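Local coordinates for DinB-like domain-containing protein (Thermus thermophilus, PDB 2YQY), which is of unknown function but folds as a DinB-like four-helix bundle with an exposed histidine triad, consistent with a metal-binding role, at residues A[55-69]-A[112-126]. Residues are numbered along the deposited sequence; the frame is centred on the assembly and turned at random.
Sequences ALVEDSTARVLRRLR and LLDRARAFLLEEVAK
Ala55, Asp59 and Ala62 of helix 55-69 run alongside Leu113, Ala116 and Leu120 of helix 112-126, the two axes parallel in sense, 23° apart and 8.2 Å at their closest. Small residues allow this spacing: Ala116 CB sits 3.2 Å from Ala55 O, and Ala62 CB makes a CH-pi contact 3.6 Å from the Phe119 ring centroid. With CG anti to the backbone N (chi1 -179°), Phe119 drops as a knob among Asp59, Ala62, Arg63 and Arg66. Asp59 OD1 meets the ring edge, while Phe119 CE2 lies over the guanidinium face of Arg63, itself bridged to Asp59. Leu120 is the next knob, its CD1 3.8 Å from both Thr61 CG2 and Leu65 CD1.

Glu123 is the third, packed against Ala62 O and Arg66 CB. There Arg69 grips its carboxylate side-on through syn lone pairs, Arg69 NE to Glu123 OE1 at 3.2 Å near the guanidinium plane, Arg69 NH2 to Glu123 OE2 at 3.0 Å tilted from it. Shorter and flatter, Arg117 NE and NH2 hold Glu58 OE1 and OE2, both at 2.8 Å; a water links Glu58 OE1 to Leu113 O. Arg117 NH2 also bridges Glu156, in an HExxH-like sequence, which would place it beside the presumed histidine site, metal-free here. The knobs are ordinary bundle packing; parallel helices 47-71 and 106-126 with their long connection characterise the DinB fold.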
ATOM      1  N   ALA A  55       2.301  -0.375   4.284  1.00 18.82           N
ATOM      2  CA  ALA A  55       1.489   0.472   5.127  1.00 18.34           C
ATOM      3  C   ALA A  55       1.908   1.959   5.050  1.00 19.02           C
ATOM      4  O   ALA A  55       1.043   2.843   4.935  1.00 16.05           O
ATOM      5  CB  ALA A  55       1.531  -0.031   6.592  1.00 18.55           C
ATOM      6  N   LEU A  56       3.206   2.257   5.139  1.00 18.13           N
ATOM      7  CA  LEU A  56       3.640   3.691   5.148  1.00 17.85           C
ATOM      8  C   LEU A  56       3.283   4.356   3.784  1.00 17.96           C
ATOM      9  O   LEU A  56       2.815   5.516   3.729  1.00 16.43           O
ATOM     10  CB  LEU A  56       5.131   3.827   5.460  1.00 17.01           C
ATOM     11  CG  LEU A  56       5.485   3.321   6.868  1.00 18.87           C
ATOM     12  CD1 LEU A  56       7.022   3.304   7.141  1.00 20.85           C
ATOM     13  CD2 LEU A  56       4.719   4.127   7.943  1.00 20.83           C
ATOM     14  N   VAL A  57       3.465   3.611   2.701  1.00 17.54           N
ATOM     15  CA  VAL A  57       3.178   4.158   1.387  1.00 17.45           C
ATOM     16  C   VAL A  57       1.666   4.402   1.234  1.00 18.01           C
ATOM     17  O   VAL A  57       1.267   5.391   0.603  1.00 18.82           O
ATOM     18  CB  VAL A  57       3.782   3.295   0.253  1.00 18.59           C
ATOM     19  CG1 VAL A  57       3.262   3.736  -1.137  1.00 16.90           C
ATOM     20  CG2 VAL A  57       5.360   3.352   0.306  1.00 18.32           C
ATOM     21  N   GLU A  58       0.826   3.543   1.800  1.00 17.58           N
ATOM     22  CA  GLU A  58      -0.629   3.778   1.735  1.00 18.61           C
ATOM     23  C   GLU A  58      -1.021   4.977   2.580  1.00 18.82           C
ATOM     24  O   GLU A  58      -1.881   5.739   2.209  1.00 18.89           O
ATOM     25  CB  GLU A  58      -1.427   2.592   2.254  1.00 19.11           C
ATOM     26  CG  GLU A  58      -1.238   1.368   1.408  1.00 21.10           C
ATOM     27  CD  GLU A  58      -2.465   0.478   1.287  1.00 20.15           C
ATOM     28  OE1 GLU A  58      -3.381   0.515   2.159  1.00 17.58           O
ATOM     29  OE2 GLU A  58      -2.473  -0.290   0.311  1.00 18.35           O
ATOM     30  N   ASP A  59      -0.360   5.145   3.720  1.00 18.24           N
ATOM     31  CA  ASP A  59      -0.600   6.330   4.545  1.00 19.06           C
ATOM     32  C   ASP A  59      -0.246   7.610   3.784  1.00 19.43           C
ATOM     33  O   ASP A  59      -1.018   8.551   3.741  1.00 17.93           O
ATOM     34  CB  ASP A  59       0.159   6.246   5.869  1.00 17.44           C
ATOM     35  CG  ASP A  59      -0.059   7.463   6.730  1.00 19.72           C
ATOM     36  OD1 ASP A  59      -1.047   7.474   7.484  1.00 18.84           O
ATOM     37  OD2 ASP A  59       0.743   8.420   6.649  1.00 18.69           O
ATOM     38  N   SER A  60       0.928   7.596   3.168  1.00 19.41           N
ATOM     39  CA  SER A  60       1.469   8.708   2.420  1.00 19.86           C
ATOM     40  C   SER A  60       0.518   9.031   1.228  1.00 19.34           C
ATOM     41  O   SER A  60       0.106  10.214   1.011  1.00 17.87           O
ATOM     42  CB  SER A  60       2.860   8.279   1.964  1.00 19.28           C
ATOM     43  OG  SER A  60       3.455   9.295   1.235  1.00 24.23           O
ATOM     44  N   THR A  61       0.102   7.980   0.515  1.00 18.52           N
ATOM     45  CA  THR A  61      -0.866   8.122  -0.614  1.00 19.03           C
ATOM     46  C   THR A  61      -2.152   8.790  -0.180  1.00 19.76           C
ATOM     47  O   THR A  61      -2.684   9.713  -0.851  1.00 19.66           O
ATOM     48  CB  THR A  61      -1.208   6.742  -1.215  1.00 18.51           C
ATOM     49  OG1 THR A  61       0.008   6.142  -1.685  1.00 17.17           O
ATOM     50  CG2 THR A  61      -2.223   6.888  -2.403  1.00 18.13           C
ATOM     51  N   ALA A  62      -2.664   8.328   0.960  1.00 20.08           N
ATOM     52  CA  ALA A  62      -3.891   8.907   1.532  1.00 18.86           C
ATOM     53  C   ALA A  62      -3.730  10.406   1.812  1.00 19.33           C
ATOM     54  O   ALA A  62      -4.636  11.192   1.548  1.00 17.51           O
ATOM     55  CB  ALA A  62      -4.273   8.171   2.775  1.00 18.98           C
ATOM     56  N   ARG A  63      -2.576  10.820   2.333  1.00 18.31           N
ATOM     57  CA  ARG A  63      -2.328  12.256   2.557  1.00 18.27           C
ATOM     58  C   ARG A  63      -2.214  13.044   1.244  1.00 17.72           C
ATOM     59  O   ARG A  63      -2.605  14.203   1.178  1.00 17.50           O
ATOM     60  CB  ARG A  63      -1.049  12.453   3.382  1.00 16.98           C
ATOM     61  CG  ARG A  63      -1.121  11.763   4.729  1.00 17.90           C
ATOM     62  CD  ARG A  63       0.140  11.978   5.597  1.00 17.49           C
ATOM     63  NE  ARG A  63       0.096  10.994   6.667  1.00 19.95           N
ATOM     64  CZ  ARG A  63      -0.627  11.137   7.773  1.00 21.73           C
ATOM     65  NH1 ARG A  63      -1.298  12.261   7.997  1.00 25.33           N
ATOM     66  NH2 ARG A  63      -0.644  10.174   8.688  1.00 23.25           N
ATOM     67  N   VAL A  64      -1.647  12.430   0.209  1.00 13.77           N
ATOM     68  CA  VAL A  64      -1.570  13.077  -1.117  1.00 14.73           C
ATOM     69  C   VAL A  64      -2.971  13.284  -1.626  1.00 15.42           C
ATOM     70  O   VAL A  64      -3.320  14.386  -2.103  1.00 15.01           O
ATOM     71  CB  VAL A  64      -0.724  12.243  -2.137  1.00 15.03           C
ATOM     72  CG1 VAL A  64      -0.920  12.799  -3.572  1.00 16.78           C
ATOM     73  CG2 VAL A  64       0.776  12.238  -1.732  1.00 14.12           C
ATOM     74  N   LEU A  65      -3.805  12.235  -1.515  1.00 16.25           N
ATOM     75  CA  LEU A  65      -5.189  12.367  -1.957  1.00 15.75           C
ATOM     76  C   LEU A  65      -5.896  13.451  -1.185  1.00 15.70           C
ATOM     77  O   LEU A  65      -6.712  14.187  -1.754  1.00 17.37           O
ATOM     78  CB  LEU A  65      -5.944  11.035  -1.816  1.00 17.12           C
ATOM     79  CG  LEU A  65      -5.490   9.873  -2.749  1.00 14.56           C
ATOM     80  CD1 LEU A  65      -6.268   8.558  -2.512  1.00 16.31           C
ATOM     81  CD2 LEU A  65      -5.604  10.292  -4.189  1.00 14.73           C
ATOM     82  N   ARG A  66      -5.658  13.540   0.117  1.00 15.10           N
ATOM     83  CA  ARG A  66      -6.282  14.605   0.907  1.00 15.18           C
ATOM     84  C   ARG A  66      -5.819  15.977   0.413  1.00 14.93           C
ATOM     85  O   ARG A  66      -6.613  16.887   0.313  1.00 14.15           O
ATOM     86  CB  ARG A  66      -5.963  14.439   2.389  1.00 14.41           C
ATOM     87  CG  ARG A  66      -6.626  15.490   3.325  1.00 14.21           C
ATOM     88  CD  ARG A  66      -6.340  15.165   4.808  1.00 13.74           C
ATOM     89  NE  ARG A  66      -4.901  15.192   5.060  1.00 15.32           N
ATOM     90  CZ  ARG A  66      -4.303  14.818   6.189  1.00 18.65           C
ATOM     91  NH1 ARG A  66      -5.006  14.379   7.216  1.00 18.99           N
ATOM     92  NH2 ARG A  66      -2.983  14.905   6.297  1.00 19.31           N
ATOM     93  N   ARG A  67      -4.533  16.144   0.148  1.00 14.42           N
ATOM     94  CA  ARG A  67      -4.063  17.455  -0.405  1.00 15.09           C
ATOM     95  C   ARG A  67      -4.691  17.761  -1.793  1.00 15.96           C
ATOM     96  O   ARG A  67      -5.156  18.886  -2.057  1.00 15.63           O
ATOM     97  CB  ARG A  67      -2.547  17.450  -0.520  1.00 15.07           C
ATOM     98  CG  ARG A  67      -1.914  18.821  -0.676  1.00 14.95           C
ATOM     99  CD  ARG A  67      -0.381  18.688  -0.937  1.00 16.42           C
ATOM    100  NE  ARG A  67       0.209  20.030  -0.716  1.00 16.72           N
ATOM    101  CZ  ARG A  67       0.369  20.937  -1.668  1.00 16.54           C
ATOM    102  NH1 ARG A  67       0.042  20.647  -2.922  1.00 18.40           N
ATOM    103  NH2 ARG A  67       0.867  22.137  -1.379  1.00 16.48           N
ATOM    104  N   LEU A  68      -4.770  16.748  -2.656  1.00 14.93           N
ATOM    105  CA  LEU A  68      -5.357  16.957  -3.995  1.00 15.51           C
ATOM    106  C   LEU A  68      -6.850  17.343  -3.919  1.00 14.80           C
ATOM    107  O   LEU A  68      -7.347  18.124  -4.750  1.00 14.34           O
ATOM    108  CB  LEU A  68      -5.136  15.715  -4.875  1.00 14.76           C
ATOM    109  CG  LEU A  68      -3.653  15.589  -5.299  1.00 16.21           C
ATOM    110  CD1 LEU A  68      -3.395  14.282  -6.052  1.00 13.65           C
ATOM    111  CD2 LEU A  68      -3.218  16.813  -6.156  1.00 15.77           C
ATOM    112  N   ARG A  69      -7.526  16.836  -2.892  1.00  4.20           N
ATOM    113  CA  ARG A  69      -8.938  17.131  -2.668  1.00  4.43           C
ATOM    114  C   ARG A  69      -9.072  18.569  -2.196  1.00  4.14           C
ATOM    115  O   ARG A  69      -9.937  19.301  -2.675  1.00  3.50           O
ATOM    116  CB  ARG A  69      -9.532  16.155  -1.658  1.00  4.78           C
ATOM    117  CG  ARG A  69     -11.013  16.240  -1.541  1.00  5.26           C
ATOM    118  CD  ARG A  69     -11.612  15.317  -0.463  1.00  3.57           C
ATOM    119  NE  ARG A  69     -10.790  15.040   0.743  1.00  3.71           N
ATOM    120  CZ  ARG A  69     -10.967  15.613   1.939  1.00  4.50           C
ATOM    121  NH1 ARG A  69     -11.890  16.549   2.111  1.00  2.00           N
ATOM    122  NH2 ARG A  69     -10.231  15.253   2.995  1.00  5.69           N
ATOM    123  N   LEU A 112      -0.627  -1.517  11.808  1.00 25.74           N
ATOM    124  CA  LEU A 112      -0.200  -0.425  10.919  1.00 25.10           C
ATOM    125  C   LEU A 112      -0.876  -0.544   9.547  1.00 22.32           C
ATOM    126  O   LEU A 112      -1.335   0.461   8.960  1.00 19.25           O
ATOM    127  CB  LEU A 112       1.336  -0.416  10.763  1.00 24.79           C
ATOM    128  CG  LEU A 112       2.012   0.853  10.209  1.00 26.50           C
ATOM    129  CD1 LEU A 112       1.800   2.084  11.110  1.00 26.72           C
ATOM    130  CD2 LEU A 112       3.493   0.618   9.999  1.00 24.87           C
ATOM    131  N   LEU A 113      -0.948  -1.770   9.048  1.00 19.94           N
ATOM    132  CA  LEU A 113      -1.632  -2.020   7.781  1.00 19.99           C
ATOM    133  C   LEU A 113      -3.114  -1.607   7.842  1.00 20.71           C
ATOM    134  O   LEU A 113      -3.592  -0.923   6.935  1.00 21.00           O
ATOM    135  CB  LEU A 113      -1.470  -3.488   7.374  1.00 19.17           C
ATOM    136  CG  LEU A 113      -0.068  -3.881   6.874  1.00 18.44           C
ATOM    137  CD1 LEU A 113       0.114  -5.410   6.946  1.00 19.43           C
ATOM    138  CD2 LEU A 113       0.141  -3.381   5.446  1.00 21.18           C
ATOM    139  N   ASP A 114      -3.813  -1.991   8.910  1.00 19.87           N
ATOM    140  CA  ASP A 114      -5.250  -1.738   9.011  1.00 20.85           C
ATOM    141  C   ASP A 114      -5.532  -0.252   9.066  1.00 21.02           C
ATOM    142  O   ASP A 114      -6.445   0.234   8.409  1.00 20.83           O
ATOM    143  CB  ASP A 114      -5.861  -2.427  10.231  1.00 21.54           C
ATOM    144  CG  ASP A 114      -6.014  -3.929  10.033  1.00 24.79           C
ATOM    145  OD1 ASP A 114      -5.824  -4.406   8.894  1.00 28.49           O
ATOM    146  OD2 ASP A 114      -6.309  -4.642  11.011  1.00 25.33           O
ATOM    147  N   ARG A 115      -4.755   0.455   9.875  1.00 20.44           N
ATOM    148  CA  ARG A 115      -4.944   1.895  10.059  1.00 20.77           C
ATOM    149  C   ARG A 115      -4.737   2.666   8.751  1.00 20.47           C
ATOM    150  O   ARG A 115      -5.567   3.483   8.374  1.00 19.68           O
ATOM    151  CB  ARG A 115      -3.985   2.419  11.125  1.00 20.74           C
ATOM    152  CG  ARG A 115      -4.261   3.850  11.523  1.00 22.60           C
ATOM    153  N   ALA A 116      -3.621   2.413   8.077  1.00 20.21           N
ATOM    154  CA  ALA A 116      -3.303   3.131   6.835  1.00 21.78           C
ATOM    155  C   ALA A 116      -4.325   2.819   5.745  1.00 22.25           C
ATOM    156  O   ALA A 116      -4.742   3.702   4.979  1.00 23.13           O
ATOM    157  CB  ALA A 116      -1.862   2.800   6.383  1.00 22.39           C
ATOM    158  N   ARG A 117      -4.759   1.556   5.692  1.00 22.61           N
ATOM    159  CA  ARG A 117      -5.756   1.120   4.710  1.00 22.57           C
ATOM    160  C   ARG A 117      -7.120   1.761   4.992  1.00 22.52           C
ATOM    161  O   ARG A 117      -7.774   2.198   4.051  1.00 21.94           O
ATOM    162  CB  ARG A 117      -5.863  -0.424   4.636  1.00 23.06           C
ATOM    163  CG  ARG A 117      -7.019  -0.935   3.727  1.00 23.22           C
ATOM    164  CD  ARG A 117      -6.919  -0.440   2.262  1.00 21.71           C
ATOM    165  NE  ARG A 117      -5.697  -0.898   1.595  1.00 20.21           N
ATOM    166  CZ  ARG A 117      -5.627  -1.939   0.759  1.00 19.04           C
ATOM    167  NH1 ARG A 117      -6.721  -2.672   0.496  1.00 21.00           N
ATOM    168  NH2 ARG A 117      -4.462  -2.247   0.179  1.00 20.37           N
ATOM    169  N   ALA A 118      -7.536   1.853   6.265  1.00 21.15           N
ATOM    170  CA  ALA A 118      -8.786   2.588   6.598  1.00 21.18           C
ATOM    171  C   ALA A 118      -8.701   4.050   6.131  1.00 20.94           C
ATOM    172  O   ALA A 118      -9.641   4.571   5.547  1.00 20.01           O
ATOM    173  CB  ALA A 118      -9.116   2.511   8.119  1.00 21.52           C
ATOM    174  N   PHE A 119      -7.553   4.688   6.369  1.00 21.43           N
ATOM    175  CA  PHE A 119      -7.304   6.091   6.014  1.00 21.24           C
ATOM    176  C   PHE A 119      -7.338   6.226   4.492  1.00 22.28           C
ATOM    177  O   PHE A 119      -8.012   7.089   3.945  1.00 21.15           O
ATOM    178  CB  PHE A 119      -5.925   6.511   6.571  1.00 21.18           C
ATOM    179  CG  PHE A 119      -5.560   7.948   6.305  1.00 22.31           C
ATOM    180  CD1 PHE A 119      -6.538   8.900   6.010  1.00 22.45           C
ATOM    181  CD2 PHE A 119      -4.232   8.361   6.370  1.00 20.64           C
ATOM    182  CE1 PHE A 119      -6.184  10.240   5.754  1.00 22.26           C
ATOM    183  CE2 PHE A 119      -3.889   9.689   6.136  1.00 20.75           C
ATOM    184  CZ  PHE A 119      -4.868  10.624   5.830  1.00 22.11           C
ATOM    185  N   LEU A 120      -6.590   5.368   3.799  1.00 21.21           N
ATOM    186  CA  LEU A 120      -6.638   5.383   2.348  1.00 21.27           C
ATOM    187  C   LEU A 120      -8.061   5.246   1.768  1.00 21.85           C
ATOM    188  O   LEU A 120      -8.434   6.001   0.852  1.00 22.36           O
ATOM    189  CB  LEU A 120      -5.709   4.318   1.766  1.00 20.91           C
ATOM    190  CG  LEU A 120      -5.646   4.228   0.234  1.00 20.82           C
ATOM    191  CD1 LEU A 120      -5.230   5.582  -0.410  1.00 21.04           C
ATOM    192  CD2 LEU A 120      -4.703   3.110  -0.166  1.00 19.95           C
ATOM    193  N   LEU A 121      -8.837   4.291   2.279  1.00 20.79           N
ATOM    194  CA  LEU A 121     -10.149   4.052   1.766  1.00 21.10           C
ATOM    195  C   LEU A 121     -11.087   5.263   2.016  1.00 22.12           C
ATOM    196  O   LEU A 121     -11.994   5.537   1.210  1.00 21.25           O
ATOM    197  CB  LEU A 121     -10.744   2.766   2.368  1.00 20.63           C
ATOM    198  CG  LEU A 121     -10.228   1.397   1.899  1.00 21.47           C
ATOM    199  CD1 LEU A 121     -10.922   0.251   2.662  1.00 22.13           C
ATOM    200  CD2 LEU A 121     -10.326   1.153   0.403  1.00 21.89           C
ATOM    201  N   GLU A 122     -10.916   5.918   3.170  1.00 22.51           N
ATOM    202  CA  GLU A 122     -11.692   7.110   3.487  1.00 22.55           C
ATOM    203  C   GLU A 122     -11.416   8.203   2.445  1.00 22.14           C
ATOM    204  O   GLU A 122     -12.334   8.880   1.988  1.00 20.10           O
ATOM    205  CB  GLU A 122     -11.405   7.614   4.920  1.00 23.34           C
ATOM    206  N   GLU A 123     -10.148   8.372   2.075  1.00 21.17           N
ATOM    207  CA  GLU A 123      -9.787   9.405   1.106  1.00 21.15           C
ATOM    208  C   GLU A 123     -10.211   9.020  -0.321  1.00 21.81           C
ATOM    209  O   GLU A 123     -10.570   9.882  -1.141  1.00 21.33           O
ATOM    210  CB  GLU A 123      -8.277   9.704   1.165  1.00 21.13           C
ATOM    211  CG  GLU A 123      -7.887  10.652   2.332  1.00 20.58           C
ATOM    212  CD  GLU A 123      -8.613  12.003   2.273  1.00 22.71           C
ATOM    213  OE1 GLU A 123      -8.821  12.566   1.155  1.00 21.50           O
ATOM    214  OE2 GLU A 123      -8.994  12.498   3.369  1.00 22.71           O
ATOM    215  N   VAL A 124     -10.125   7.730  -0.625  1.00 22.00           N
ATOM    216  CA  VAL A 124     -10.657   7.208  -1.899  1.00 22.30           C
ATOM    217  C   VAL A 124     -12.151   7.553  -2.018  1.00 21.36           C
ATOM    218  O   VAL A 124     -12.590   7.984  -3.082  1.00 19.35           O
ATOM    219  CB  VAL A 124     -10.419   5.676  -2.045  1.00 22.31           C
ATOM    220  CG1 VAL A 124     -11.134   5.105  -3.299  1.00 24.57           C
ATOM    221  CG2 VAL A 124      -8.945   5.366  -2.053  1.00 24.10           C
ATOM    222  N   ALA A 125     -12.910   7.355  -0.939  1.00 19.39           N
ATOM    223  CA  ALA A 125     -14.341   7.646  -0.931  1.00 19.90           C
ATOM    224  C   ALA A 125     -14.625   9.108  -1.182  1.00 20.34           C
ATOM    225  O   ALA A 125     -15.651   9.435  -1.743  1.00 20.13           O
ATOM    226  CB  ALA A 125     -14.986   7.216   0.359  1.00 19.16           C
ATOM    227  N   LYS A 126     -13.717   9.980  -0.751  1.00 20.66           N
ATOM    228  CA  LYS A 126     -13.859  11.426  -0.915  1.00 20.72           C
ATOM    229  C   LYS A 126     -13.240  11.991  -2.187  1.00 21.04           C
ATOM    230  O   LYS A 126     -13.392  13.169  -2.459  1.00 20.46           O
ATOM    231  CB  LYS A 126     -13.267  12.147   0.302  1.00 20.54           C
ATOM    232  CG  LYS A 126     -13.994  11.838   1.598  1.00 21.27           C
ATOM    233  CD  LYS A 126     -13.216  12.346   2.767  1.00 22.03           C
ATOM    234  CE  LYS A 126     -14.094  12.394   3.984  1.00 21.67           C
ATOM    235  NZ  LYS A 126     -13.310  12.916   5.115  1.00 21.76           N
TER
HETATM  236  O   HOH W   1      -2.105  -0.197   4.581  1.00 32.61           O